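Local coordinates for tail fiber protein (Acinetobacter phage AM24, PDB 5W5P), which probably recognises and degrades the capsular polysaccharide of Acinetobacter baumannii as the trimeric tailspike of the phage, at residues M231-L242 / I262-I273. Numbering follows the deposited sequence.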
HETATM    1  N   MSE A 231       5.531 -14.941  -7.574  1.00 36.54           N
HETATM    2  CA  MSE A 231       6.068 -15.882  -6.596  1.00 37.48           C
HETATM    3  C   MSE A 231       5.381 -15.694  -5.253  1.00 39.94           C
HETATM    4  O   MSE A 231       5.683 -14.745  -4.536  1.00 41.78           O
HETATM    5  CB  MSE A 231       7.572 -15.701  -6.423  1.00 40.92           C
HETATM    6  CG  MSE A 231       8.369 -15.948  -7.673  1.00 50.52           C
HETATM    7 SE   MSE A 231      10.283 -15.787  -7.385  1.00 59.13          SE
HETATM    8  CE  MSE A 231      10.686 -17.560  -6.692  1.00 51.81           C
ATOM      9  N   LYS A 232       4.464 -16.597  -4.909  1.00 37.31           N
ATOM     10  CA  LYS A 232       3.652 -16.441  -3.713  1.00 36.42           C
ATOM     11  C   LYS A 232       3.434 -17.791  -3.039  1.00 40.44           C
ATOM     12  O   LYS A 232       3.331 -18.828  -3.704  1.00 36.71           O
ATOM     13  CB  LYS A 232       2.294 -15.791  -4.039  1.00 38.01           C
ATOM     14  CG  LYS A 232       2.377 -14.355  -4.570  1.00 46.89           C
ATOM     15  CD  LYS A 232       1.156 -13.978  -5.405  1.00 57.26           C
ATOM     16  CE  LYS A 232      -0.126 -14.004  -4.573  1.00 65.79           C
ATOM     17  NZ  LYS A 232      -1.366 -13.995  -5.426  1.00 68.44           N
ATOM     18  N   GLY A 233       3.363 -17.762  -1.706  1.00 39.85           N
ATOM     19  CA  GLY A 233       2.977 -18.921  -0.927  1.00 38.68           C
ATOM     20  C   GLY A 233       4.043 -19.973  -0.731  1.00 41.15           C
ATOM     21  O   GLY A 233       3.734 -21.050  -0.212  1.00 43.59           O
ATOM     22  N   GLY A 234       5.286 -19.703  -1.117  1.00 39.53           N
ATOM     23  CA  GLY A 234       6.328 -20.704  -0.998  1.00 36.89           C
ATOM     24  C   GLY A 234       7.255 -20.517   0.183  1.00 38.05           C
ATOM     25  O   GLY A 234       7.367 -19.417   0.733  1.00 41.25           O
ATOM     26  N   ARG A 235       7.909 -21.602   0.592  1.00 38.00           N
ATOM     27  CA  ARG A 235       8.964 -21.568   1.594  1.00 39.07           C
ATOM     28  C   ARG A 235      10.307 -21.682   0.885  1.00 41.52           C
ATOM     29  O   ARG A 235      10.470 -22.515  -0.013  1.00 45.45           O
ATOM     30  CB  ARG A 235       8.802 -22.702   2.610  1.00 36.17           C
ATOM     31  CG  ARG A 235       9.324 -22.372   4.011  1.00 37.75           C
ATOM     32  CD  ARG A 235      10.844 -22.448   4.097  1.00 37.01           C
ATOM     33  NE  ARG A 235      11.323 -22.355   5.474  1.00 37.67           N
ATOM     34  CZ  ARG A 235      11.365 -21.234   6.192  1.00 42.20           C
ATOM     35  NH1 ARG A 235      10.974 -20.080   5.667  1.00 40.85           N
ATOM     36  NH2 ARG A 235      11.811 -21.262   7.439  1.00 38.25           N
ATOM     37  N   TYR A 236      11.258 -20.840   1.285  1.00 39.77           N
ATOM     38  CA  TYR A 236      12.594 -20.824   0.700  1.00 35.66           C
ATOM     39  C   TYR A 236      13.606 -20.857   1.831  1.00 40.18           C
ATOM     40  O   TYR A 236      13.620 -19.961   2.681  1.00 38.60           O
ATOM     41  CB  TYR A 236      12.808 -19.590  -0.178  1.00 35.04           C
ATOM     42  CG  TYR A 236      11.872 -19.521  -1.355  1.00 34.52           C
ATOM     43  CD1 TYR A 236      10.578 -19.037  -1.212  1.00 34.08           C
ATOM     44  CD2 TYR A 236      12.279 -19.937  -2.610  1.00 39.62           C
ATOM     45  CE1 TYR A 236       9.721 -18.970  -2.288  1.00 38.12           C
ATOM     46  CE2 TYR A 236      11.429 -19.877  -3.693  1.00 39.69           C
ATOM     47  CZ  TYR A 236      10.154 -19.395  -3.528  1.00 38.43           C
ATOM     48  OH  TYR A 236       9.308 -19.344  -4.607  1.00 40.49           O
ATOM     49  N   LEU A 237      14.449 -21.884   1.836  1.00 37.07           N
ATOM     50  CA  LEU A 237      15.391 -22.125   2.918  1.00 37.92           C
ATOM     51  C   LEU A 237      16.776 -22.321   2.323  1.00 46.84           C
ATOM     52  O   LEU A 237      16.976 -23.215   1.492  1.00 48.23           O
ATOM     53  CB  LEU A 237      14.962 -23.344   3.741  1.00 38.63           C
ATOM     54  CG  LEU A 237      15.839 -23.783   4.916  1.00 41.30           C
ATOM     55  CD1 LEU A 237      16.102 -22.626   5.877  1.00 39.69           C
ATOM     56  CD2 LEU A 237      15.187 -24.950   5.635  1.00 40.40           C
ATOM     57  N   ARG A 238      17.720 -21.474   2.741  1.00 38.67           N
ATOM     58  CA  ARG A 238      19.121 -21.546   2.315  1.00 39.34           C
ATOM     59  C   ARG A 238      19.242 -21.542   0.792  1.00 38.97           C
ATOM     60  O   ARG A 238      20.040 -22.278   0.203  1.00 39.65           O
ATOM     61  CB  ARG A 238      19.822 -22.762   2.929  1.00 40.58           C
ATOM     62  CG  ARG A 238      19.813 -22.752   4.454  1.00 42.33           C
ATOM     63  CD  ARG A 238      20.616 -23.893   5.041  1.00 43.76           C
ATOM     64  NE  ARG A 238      20.475 -23.965   6.494  1.00 45.15           N
ATOM     65  CZ  ARG A 238      19.523 -24.654   7.121  1.00 50.85           C
ATOM     66  NH1 ARG A 238      18.623 -25.332   6.421  1.00 49.99           N
ATOM     67  NH2 ARG A 238      19.471 -24.672   8.449  1.00 51.96           N
ATOM     68  N   ILE A 239      18.447 -20.684   0.153  1.00 37.96           N
ATOM     69  CA  ILE A 239      18.462 -20.498  -1.293  1.00 42.99           C
ATOM     70  C   ILE A 239      19.342 -19.298  -1.616  1.00 42.17           C
ATOM     71  O   ILE A 239      19.170 -18.217  -1.042  1.00 43.26           O
ATOM     72  CB  ILE A 239      17.036 -20.315  -1.842  1.00 41.00           C
ATOM     73  CG1 ILE A 239      16.232 -21.599  -1.618  1.00 38.48           C
ATOM     74  CG2 ILE A 239      17.060 -19.877  -3.312  1.00 38.63           C
ATOM     75  CD1 ILE A 239      16.475 -22.671  -2.664  1.00 37.27           C
ATOM     76  N   SER A 240      20.292 -19.485  -2.534  1.00 45.77           N
ATOM     77  CA  SER A 240      21.253 -18.424  -2.829  1.00 43.82           C
ATOM     78  C   SER A 240      20.564 -17.205  -3.431  1.00 41.72           C
ATOM     79  O   SER A 240      20.956 -16.062  -3.161  1.00 45.13           O
ATOM     80  CB  SER A 240      22.338 -18.948  -3.769  1.00 43.04           C
ATOM     81  OG  SER A 240      22.812 -20.216  -3.339  1.00 44.37           O
ATOM     82  N   ALA A 241      19.541 -17.430  -4.254  1.00 38.83           N
ATOM     83  CA  ALA A 241      18.776 -16.345  -4.850  1.00 39.86           C
ATOM     84  C   ALA A 241      17.449 -16.902  -5.334  1.00 39.26           C
ATOM     85  O   ALA A 241      17.424 -17.928  -6.018  1.00 43.17           O
ATOM     86  CB  ALA A 241      19.536 -15.697  -6.014  1.00 36.19           C
ATOM     87  N   LEU A 242      16.351 -16.234  -4.979  1.00 35.53           N
ATOM     88  CA  LEU A 242      15.062 -16.606  -5.549  1.00 34.30           C
ATOM     89  C   LEU A 242      15.032 -16.296  -7.040  1.00 42.55           C
ATOM     90  O   LEU A 242      14.597 -17.124  -7.851  1.00 46.47           O
ATOM     91  CB  LEU A 242      13.928 -15.880  -4.823  1.00 33.70           C
ATOM     92  CG  LEU A 242      13.328 -16.550  -3.586  1.00 41.16           C
ATOM     93  CD1 LEU A 242      14.331 -16.619  -2.433  1.00 34.18           C
ATOM     94  CD2 LEU A 242      12.054 -15.826  -3.152  1.00 35.43           C
ATOM     95  N   ILE A 262       7.170 -10.790  -5.710  1.00 35.25           N
ATOM     96  CA  ILE A 262       7.524 -11.756  -4.677  1.00 35.65           C
ATOM     97  C   ILE A 262       6.751 -11.371  -3.423  1.00 39.86           C
ATOM     98  O   ILE A 262       7.098 -10.394  -2.746  1.00 41.00           O
ATOM     99  CB  ILE A 262       9.037 -11.780  -4.424  1.00 33.34           C
ATOM    100  CG1 ILE A 262       9.777 -12.098  -5.721  1.00 35.96           C
ATOM    101  CG2 ILE A 262       9.388 -12.769  -3.327  1.00 34.31           C
ATOM    102  CD1 ILE A 262      11.279 -12.130  -5.584  1.00 40.43           C
ATOM    103  N   GLU A 263       5.702 -12.133  -3.109  1.00 40.03           N
ATOM    104  CA  GLU A 263       4.727 -11.728  -2.107  1.00 39.55           C
ATOM    105  C   GLU A 263       4.238 -12.935  -1.317  1.00 42.30           C
ATOM    106  O   GLU A 263       3.996 -13.999  -1.889  1.00 42.75           O
ATOM    107  CB  GLU A 263       3.537 -11.014  -2.771  1.00 41.85           C
ATOM    108  CG  GLU A 263       2.625 -10.266  -1.812  1.00 50.26           C
ATOM    109  CD  GLU A 263       1.514  -9.505  -2.522  1.00 54.32           C
ATOM    110  OE1 GLU A 263       0.843  -8.679  -1.868  1.00 56.00           O
ATOM    111  OE2 GLU A 263       1.305  -9.741  -3.731  1.00 55.41           O
ATOM    112  N   GLU A 264       4.101 -12.758   0.000  1.00 41.85           N
ATOM    113  CA  GLU A 264       3.488 -13.751   0.892  1.00 42.58           C
ATOM    114  C   GLU A 264       4.248 -15.080   0.889  1.00 41.77           C
ATOM    115  O   GLU A 264       3.660 -16.161   0.788  1.00 41.29           O
ATOM    116  CB  GLU A 264       2.011 -13.958   0.545  1.00 49.07           C
ATOM    117  CG  GLU A 264       1.078 -12.938   1.203  1.00 61.65           C
ATOM    118  CD  GLU A 264       0.101 -12.303   0.222  1.00 68.22           C
ATOM    119  OE1 GLU A 264      -0.412 -13.029  -0.663  1.00 71.07           O
ATOM    120  OE2 GLU A 264      -0.147 -11.078   0.334  1.00 67.73           O
ATOM    121  N   ASN A 265       5.567 -14.998   1.035  1.00 41.61           N
ATOM    122  CA  ASN A 265       6.433 -16.167   1.121  1.00 39.64           C
ATOM    123  C   ASN A 265       7.060 -16.253   2.506  1.00 40.17           C
ATOM    124  O   ASN A 265       6.958 -15.334   3.321  1.00 45.01           O
ATOM    125  CB  ASN A 265       7.538 -16.132   0.059  1.00 34.25           C
ATOM    126  CG  ASN A 265       6.997 -16.225  -1.348  1.00 37.99           C
ATOM    127  OD1 ASN A 265       6.455 -17.258  -1.754  1.00 44.09           O
ATOM    128  ND2 ASN A 265       7.142 -15.143  -2.108  1.00 36.04           N
ATOM    129  N   HIS A 266       7.727 -17.376   2.756  1.00 36.40           N
ATOM    130  CA  HIS A 266       8.461 -17.617   3.994  1.00 34.70           C
ATOM    131  C   HIS A 266       9.931 -17.821   3.621  1.00 35.14           C
ATOM    132  O   HIS A 266      10.334 -18.914   3.217  1.00 37.24           O
ATOM    133  CB  HIS A 266       7.889 -18.827   4.740  1.00 42.11           C
ATOM    134  CG  HIS A 266       6.415 -18.743   5.001  1.00 40.67           C
ATOM    135  ND1 HIS A 266       5.895 -18.440   6.241  1.00 42.04           N
ATOM    136  CD2 HIS A 266       5.352 -18.934   4.185  1.00 40.57           C
ATOM    137  CE1 HIS A 266       4.575 -18.443   6.178  1.00 40.70           C
ATOM    138  NE2 HIS A 266       4.221 -18.740   4.940  1.00 40.14           N
ATOM    139  N   LEU A 267      10.730 -16.763   3.748  1.00 35.41           N
ATOM    140  CA  LEU A 267      12.144 -16.796   3.395  1.00 34.85           C
ATOM    141  C   LEU A 267      12.989 -16.942   4.651  1.00 39.72           C
ATOM    142  O   LEU A 267      12.774 -16.243   5.644  1.00 46.06           O
ATOM    143  CB  LEU A 267      12.566 -15.530   2.645  1.00 34.46           C
ATOM    144  CG  LEU A 267      11.649 -15.004   1.539  1.00 41.82           C
ATOM    145  CD1 LEU A 267      12.289 -13.828   0.837  1.00 42.48           C
ATOM    146  CD2 LEU A 267      11.324 -16.102   0.542  1.00 46.86           C
ATOM    147  N   ALA A 268      13.958 -17.847   4.602  1.00 39.62           N
ATOM    148  CA  ALA A 268      14.841 -18.055   5.739  1.00 39.88           C
ATOM    149  C   ALA A 268      16.222 -18.440   5.238  1.00 40.38           C
ATOM    150  O   ALA A 268      16.352 -19.339   4.399  1.00 41.07           O
ATOM    151  CB  ALA A 268      14.289 -19.132   6.676  1.00 42.82           C
ATOM    152  N   LEU A 269      17.241 -17.744   5.748  1.00 41.65           N
ATOM    153  CA  LEU A 269      18.643 -18.074   5.492  1.00 38.66           C
ATOM    154  C   LEU A 269      18.986 -18.017   4.008  1.00 38.66           C
ATOM    155  O   LEU A 269      19.894 -18.707   3.546  1.00 39.42           O
ATOM    156  CB  LEU A 269      18.997 -19.442   6.074  1.00 39.71           C
ATOM    157  CG  LEU A 269      18.815 -19.530   7.590  1.00 45.13           C
ATOM    158  CD1 LEU A 269      18.829 -20.976   8.072  1.00 41.34           C
ATOM    159  CD2 LEU A 269      19.895 -18.716   8.274  1.00 46.09           C
ATOM    160  N   CYS A 270      18.268 -17.193   3.250  1.00 37.29           N
ATOM    161  CA  CYS A 270      18.557 -16.997   1.837  1.00 43.60           C
ATOM    162  C   CYS A 270      19.638 -15.936   1.670  1.00 46.33           C
ATOM    163  O   CYS A 270      19.683 -14.958   2.421  1.00 49.19           O
ATOM    164  CB  CYS A 270      17.293 -16.591   1.076  1.00 41.92           C
ATOM    165  SG  CYS A 270      15.909 -17.756   1.239  1.00 42.27           S
ATOM    166  N   ASN A 271      20.523 -16.142   0.691  1.00 48.11           N
ATOM    167  CA  ASN A 271      21.613 -15.195   0.469  1.00 47.10           C
ATOM    168  C   ASN A 271      21.110 -13.917  -0.189  1.00 43.40           C
ATOM    169  O   ASN A 271      21.573 -12.820   0.142  1.00 42.83           O
ATOM    170  CB  ASN A 271      22.709 -15.829  -0.389  1.00 51.01           C
ATOM    171  CG  ASN A 271      23.480 -16.903   0.346  1.00 63.28           C
ATOM    172  OD1 ASN A 271      23.677 -16.825   1.560  1.00 68.65           O
ATOM    173  ND2 ASN A 271      23.921 -17.920  -0.388  1.00 68.90           N
ATOM    174  N   ARG A 272      20.189 -14.045  -1.144  1.00 40.05           N
ATOM    175  CA  ARG A 272      19.576 -12.907  -1.813  1.00 42.32           C
ATOM    176  C   ARG A 272      18.138 -13.258  -2.151  1.00 44.66           C
ATOM    177  O   ARG A 272      17.806 -14.425  -2.378  1.00 49.82           O
ATOM    178  CB  ARG A 272      20.309 -12.513  -3.107  1.00 41.27           C
ATOM    179  CG  ARG A 272      21.772 -12.155  -2.943  1.00 42.33           C
ATOM    180  CD  ARG A 272      21.954 -10.710  -2.533  1.00 46.47           C
ATOM    181  NE  ARG A 272      23.359 -10.312  -2.613  1.00 50.74           N
ATOM    182  CZ  ARG A 272      24.212 -10.381  -1.596  1.00 46.45           C
ATOM    183  NH1 ARG A 272      25.471 -10.002  -1.762  1.00 45.19           N
ATOM    184  NH2 ARG A 272      23.802 -10.824  -0.413  1.00 44.59           N
ATOM    185  N   ILE A 273      17.284 -12.238  -2.174  1.00 40.39           N
ATOM    186  CA  ILE A 273      15.955 -12.408  -2.747  1.00 35.92           C
ATOM    187  C   ILE A 273      16.015 -12.242  -4.259  1.00 38.60           C
ATOM    188  O   ILE A 273      15.584 -13.120  -5.016  1.00 43.48           O
ATOM    189  CB  ILE A 273      14.961 -11.421  -2.110  1.00 34.63           C
ATOM    190  CG1 ILE A 273      14.900 -11.616  -0.594  1.00 35.37           C
ATOM    191  CG2 ILE A 273      13.584 -11.597  -2.714  1.00 36.08           C
ATOM    192  CD1 ILE A 273      13.992 -10.614   0.110  1.00 34.60           C
TER
HETATM  193  O   HOH W   1      10.474 -17.358   7.105  1.00 39.81           O
HETATM  194  O   HOH W   2       6.885 -18.707  -4.173  1.00 36.43           O
HETATM  195  O   HOH W   3      24.740 -20.500  -1.114  1.00 45.10           O
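Residues 231-242 and 262-273 are equivalent parts of two successive coils of a parallel beta-helix, stacked in register. Strands 235-237 and 266-268 run parallel, with axes 4.8 Å apart. Their ladder includes Tyr-236 N to His-266 O and Ala-268 N to Tyr-236 O, both 2.9 Å. Beyond the strands, both chains turn together, and Asn-271 N bonds to Ile-239 O.

In the turn just before strands 235-237 and 266-268, the Asn-265 amide ties the coils together. Its CG lies beside its own backbone N (chi1 -65°), and the amide faces the other coil. OD1 accepts Gly-234 N at 2.8 Å, in the carbonyl plane, while ND2 donates to Met-231 O at 2.9 Å from above that carbonyl's plane. Met-231 O also takes Glu-263 N, so two donors grip it. A water links OD1 to the Tyr-236 hydroxyl, and both OD1 and this water lie at the edge of the tyrosine ring.

The side chains inside the coil are largely apolar. Leu-242 sets CD2 over the centre of one face of the Tyr-236 ring, 3.8 Å above its plane. Leu-267 CD2 touches Tyr-236 CD1 obliquely at 3.5 Å and also meets Leu-242 CD2. Cys-270 SG packs on Tyr-236 CB, and Phe-210 of the preceding coil meets the tyrosine ring.

On the other face, the Arg-235 chain bends at chi2 (-77°) and lays its guanidinium over Ala-268 CB. NH1 makes a weak bond to His-266 O, and NH2 bonds to Ile-158 O and Gly-160 O of the second subunit. Between chains, Lys-232 NZ forms a salt bridge with OE1 of Glu-264 of the third subunit. A largely apolar, stacked interior with polar residues facing neighbouring subunits is typical of the trimeric beta-helix of phage tailspikes.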